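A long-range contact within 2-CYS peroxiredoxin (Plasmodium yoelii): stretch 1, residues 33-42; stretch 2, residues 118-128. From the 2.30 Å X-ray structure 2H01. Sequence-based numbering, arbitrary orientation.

Stretch 1 33-42: YVLLYFYPLD
Stretch 2 (118-128) SVALRAFVLID

Two antiparallel strands far apart in sequence illustrate how backbone pairing decides which side chains share a face of the sheet. The strand that begins at Tyr 33 and the strand 123-127 of this peroxiredoxin have N-to-C directions 162° apart, and their axes approach to 4.7 Å, with extended backbones (Val 34 phi/psi -125/133, Val 125 -123/116).

Hydrogen bonds set the register. Val 34 pairs with Ile 127, N to O 2.9 Å in both directions; Leu 36 N donates to Val 125 O (2.9 Å) and Val 125 N to Leu 36 O (2.7 Å). Phe 38 N reaches Ala 123 O at 2.9 Å, whereas the return bond, Ala 123 N to Phe 38 O, is weak at 3.4 Å. These pairs lie 5.1 Å apart between CA atoms; in the intervening non-hydrogen-bonded pairs, Leu 35 CA lies 4.7 Å from Leu 126 CA and Tyr 37 CA 4.5 Å from Phe 124 CA.

Alternation sorts the apolar contacts. Val 34 (t), Leu 36 (t, p) and Phe 38 (m) share one face with Ile 127 (m, t), Val 125 (t) and Ala 123. On the other, Tyr 37 CB (chi1 p) meets the ring edge of Phe 124 (m) at CD1, 3.5 Å.

Farther along, the O of water 1 donates to Pro 40 O (2.7 Å) and accepts from Ala 120 N (2.9 Å), and Leu 41 CD2 packs 3.4 Å from Val 119 CG1.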

# COMPACT_ATOMS: atom_id res chain seq x y z
N TYR A 33 4.10 -10.28 -1.64
CA TYR A 33 3.40 -9.73 -0.49
C TYR A 33 2.96 -8.38 -1.05
O TYR A 33 3.58 -7.88 -1.99
CB TYR A 33 4.35 -9.50 0.69
CG TYR A 33 4.94 -10.75 1.28
CD1 TYR A 33 5.89 -11.50 0.58
CD2 TYR A 33 4.56 -11.18 2.55
CE1 TYR A 33 6.45 -12.65 1.14
CE2 TYR A 33 5.11 -12.32 3.13
CZ TYR A 33 6.05 -13.05 2.41
OH TYR A 33 6.59 -14.19 2.95
N VAL A 34 1.91 -7.78 -0.49
CA VAL A 34 1.46 -6.50 -1.01
C VAL A 34 1.39 -5.42 0.06
O VAL A 34 0.89 -5.66 1.15
CB VAL A 34 0.04 -6.60 -1.64
CG1 VAL A 34 -0.40 -5.23 -2.17
CG2 VAL A 34 0.04 -7.65 -2.75
N LEU A 35 1.93 -4.24 -0.26
CA LEU A 35 1.86 -3.11 0.66
C LEU A 35 0.91 -2.13 -0.03
O LEU A 35 1.31 -1.40 -0.95
CB LEU A 35 3.22 -2.45 0.89
CG LEU A 35 3.41 -1.48 2.09
CD1 LEU A 35 2.70 -0.16 1.87
CD2 LEU A 35 2.90 -2.13 3.35
N LEU A 36 -0.35 -2.14 0.40
CA LEU A 36 -1.36 -1.24 -0.15
C LEU A 36 -1.44 -0.03 0.77
O LEU A 36 -1.62 -0.18 1.98
CB LEU A 36 -2.73 -1.94 -0.19
CG LEU A 36 -3.90 -1.02 -0.59
CD1 LEU A 36 -3.77 -0.64 -2.06
CD2 LEU A 36 -5.24 -1.71 -0.34
N TYR A 37 -1.31 1.17 0.20
CA TYR A 37 -1.38 2.38 1.01
C TYR A 37 -2.36 3.38 0.41
O TYR A 37 -2.55 3.43 -0.81
CB TYR A 37 0.01 3.02 1.18
CG TYR A 37 0.62 3.63 -0.07
CD1 TYR A 37 1.40 2.88 -0.93
CD2 TYR A 37 0.42 4.98 -0.37
CE1 TYR A 37 1.99 3.44 -2.07
CE2 TYR A 37 0.99 5.56 -1.50
CZ TYR A 37 1.78 4.78 -2.35
OH TYR A 37 2.36 5.36 -3.45
N PHE A 38 -2.97 4.19 1.27
CA PHE A 38 -3.94 5.19 0.83
C PHE A 38 -3.54 6.63 1.13
O PHE A 38 -2.93 6.93 2.15
CB PHE A 38 -5.31 4.96 1.51
CG PHE A 38 -6.01 3.71 1.09
CD1 PHE A 38 -5.72 2.50 1.70
CD2 PHE A 38 -6.97 3.74 0.08
CE1 PHE A 38 -6.38 1.32 1.32
CE2 PHE A 38 -7.63 2.57 -0.32
CZ PHE A 38 -7.34 1.35 0.31
N TYR A 39 -3.89 7.52 0.22
CA TYR A 39 -3.65 8.94 0.44
C TYR A 39 -4.92 9.63 -0.07
O TYR A 39 -5.62 9.10 -0.93
CB TYR A 39 -2.38 9.43 -0.27
CG TYR A 39 -2.35 9.25 -1.76
CD1 TYR A 39 -2.02 8.02 -2.33
CD2 TYR A 39 -2.65 10.32 -2.62
CE1 TYR A 39 -1.97 7.85 -3.71
CE2 TYR A 39 -2.61 10.17 -4.00
CZ TYR A 39 -2.27 8.93 -4.53
OH TYR A 39 -2.24 8.77 -5.89
N PRO A 40 -5.25 10.81 0.47
CA PRO A 40 -6.44 11.57 0.07
C PRO A 40 -6.58 11.91 -1.41
O PRO A 40 -7.48 11.42 -2.10
CB PRO A 40 -6.33 12.85 0.92
CG PRO A 40 -5.55 12.42 2.12
CD PRO A 40 -4.49 11.52 1.52
N LEU A 41 -5.68 12.75 -1.90
CA LEU A 41 -5.76 13.21 -3.27
C LEU A 41 -4.46 13.51 -3.98
O LEU A 41 -3.41 13.68 -3.37
CB LEU A 41 -6.59 14.50 -3.31
CG LEU A 41 -8.01 14.49 -2.77
CD1 LEU A 41 -8.49 15.92 -2.59
CD2 LEU A 41 -8.91 13.71 -3.73
N ASP A 42 -4.59 13.62 -5.29
CA ASP A 42 -3.51 13.96 -6.19
C ASP A 42 -3.50 15.49 -6.29
O ASP A 42 -4.49 16.14 -5.98
CB ASP A 42 -3.81 13.39 -7.58
CG ASP A 42 -3.51 11.91 -7.70
OD1 ASP A 42 -3.48 11.18 -6.68
OD2 ASP A 42 -3.32 11.48 -8.85
N SER A 118 -15.81 11.00 0.73
CA SER A 118 -15.04 11.86 -0.15
C SER A 118 -13.68 11.29 -0.51
O SER A 118 -13.49 10.76 -1.61
CB SER A 118 -14.87 13.24 0.47
OG SER A 118 -16.09 13.95 0.42
N VAL A 119 -12.72 11.40 0.40
CA VAL A 119 -11.38 10.89 0.13
C VAL A 119 -10.95 9.83 1.14
O VAL A 119 -11.56 9.65 2.19
CB VAL A 119 -10.35 12.03 0.15
CG1 VAL A 119 -10.71 13.07 -0.91
CG2 VAL A 119 -10.31 12.67 1.53
N ALA A 120 -9.87 9.14 0.80
CA ALA A 120 -9.36 8.10 1.67
C ALA A 120 -8.43 8.69 2.72
O ALA A 120 -7.73 9.67 2.46
CB ALA A 120 -8.62 7.05 0.85
N LEU A 121 -8.44 8.09 3.90
CA LEU A 121 -7.57 8.51 4.99
C LEU A 121 -6.24 7.80 4.75
O LEU A 121 -6.19 6.73 4.13
CB LEU A 121 -8.15 8.06 6.33
CG LEU A 121 -9.49 8.69 6.73
CD1 LEU A 121 -10.18 7.80 7.74
CD2 LEU A 121 -9.25 10.10 7.31
N ARG A 122 -5.16 8.40 5.23
CA ARG A 122 -3.83 7.81 5.09
C ARG A 122 -3.76 6.46 5.83
O ARG A 122 -4.14 6.37 7.00
CB ARG A 122 -2.77 8.76 5.65
CG ARG A 122 -2.47 9.97 4.76
CD ARG A 122 -1.48 10.90 5.43
NE ARG A 122 -1.03 11.98 4.55
CZ ARG A 122 -1.78 13.01 4.16
NH1 ARG A 122 -3.04 13.12 4.57
NH2 ARG A 122 -1.28 13.93 3.34
N ALA A 123 -3.28 5.42 5.15
CA ALA A 123 -3.18 4.10 5.76
C ALA A 123 -2.20 3.16 5.06
O ALA A 123 -2.07 3.19 3.82
CB ALA A 123 -4.57 3.45 5.81
N PHE A 124 -1.50 2.33 5.84
CA PHE A 124 -0.57 1.35 5.28
C PHE A 124 -1.15 -0.02 5.62
O PHE A 124 -1.37 -0.32 6.79
CB PHE A 124 0.85 1.47 5.87
CG PHE A 124 1.55 2.77 5.53
CD1 PHE A 124 1.71 3.17 4.21
CD2 PHE A 124 2.02 3.60 6.55
CE1 PHE A 124 2.34 4.39 3.90
CE2 PHE A 124 2.64 4.82 6.25
CZ PHE A 124 2.80 5.21 4.93
N VAL A 125 -1.40 -0.83 4.61
CA VAL A 125 -1.97 -2.16 4.81
C VAL A 125 -1.07 -3.23 4.21
O VAL A 125 -0.87 -3.27 3.00
CB VAL A 125 -3.36 -2.25 4.17
CG1 VAL A 125 -4.03 -3.57 4.54
CG2 VAL A 125 -4.21 -1.06 4.62
N LEU A 126 -0.53 -4.09 5.06
CA LEU A 126 0.36 -5.14 4.60
C LEU A 126 -0.42 -6.45 4.47
O LEU A 126 -1.08 -6.88 5.42
CB LEU A 126 1.54 -5.30 5.56
CG LEU A 126 2.47 -6.50 5.38
CD1 LEU A 126 3.11 -6.48 3.99
CD2 LEU A 126 3.52 -6.51 6.48
N ILE A 127 -0.35 -7.05 3.42
CA ILE A 127 -1.06 -8.26 3.04
C ILE A 127 -0.09 -9.37 2.65
O ILE A 127 0.89 -9.11 1.91
CB ILE A 127 -2.03 -7.97 1.87
CG1 ILE A 127 -2.87 -6.73 2.17
CG2 ILE A 127 -2.93 -9.17 1.62
CD1 ILE A 127 -3.62 -6.20 0.97
N ASP A 128 -0.19 -10.61 3.14
CA ASP A 128 0.75 -11.68 2.77
C ASP A 128 0.43 -12.30 1.41
O ASP A 128 -0.52 -11.87 0.75
CB ASP A 128 0.82 -12.78 3.85
CG ASP A 128 -0.50 -13.52 4.03
OD1 ASP A 128 -1.31 -13.59 3.08
OD2 ASP A 128 -0.71 -14.04 5.14
O HOH W 1 -8.40 8.92 -1.68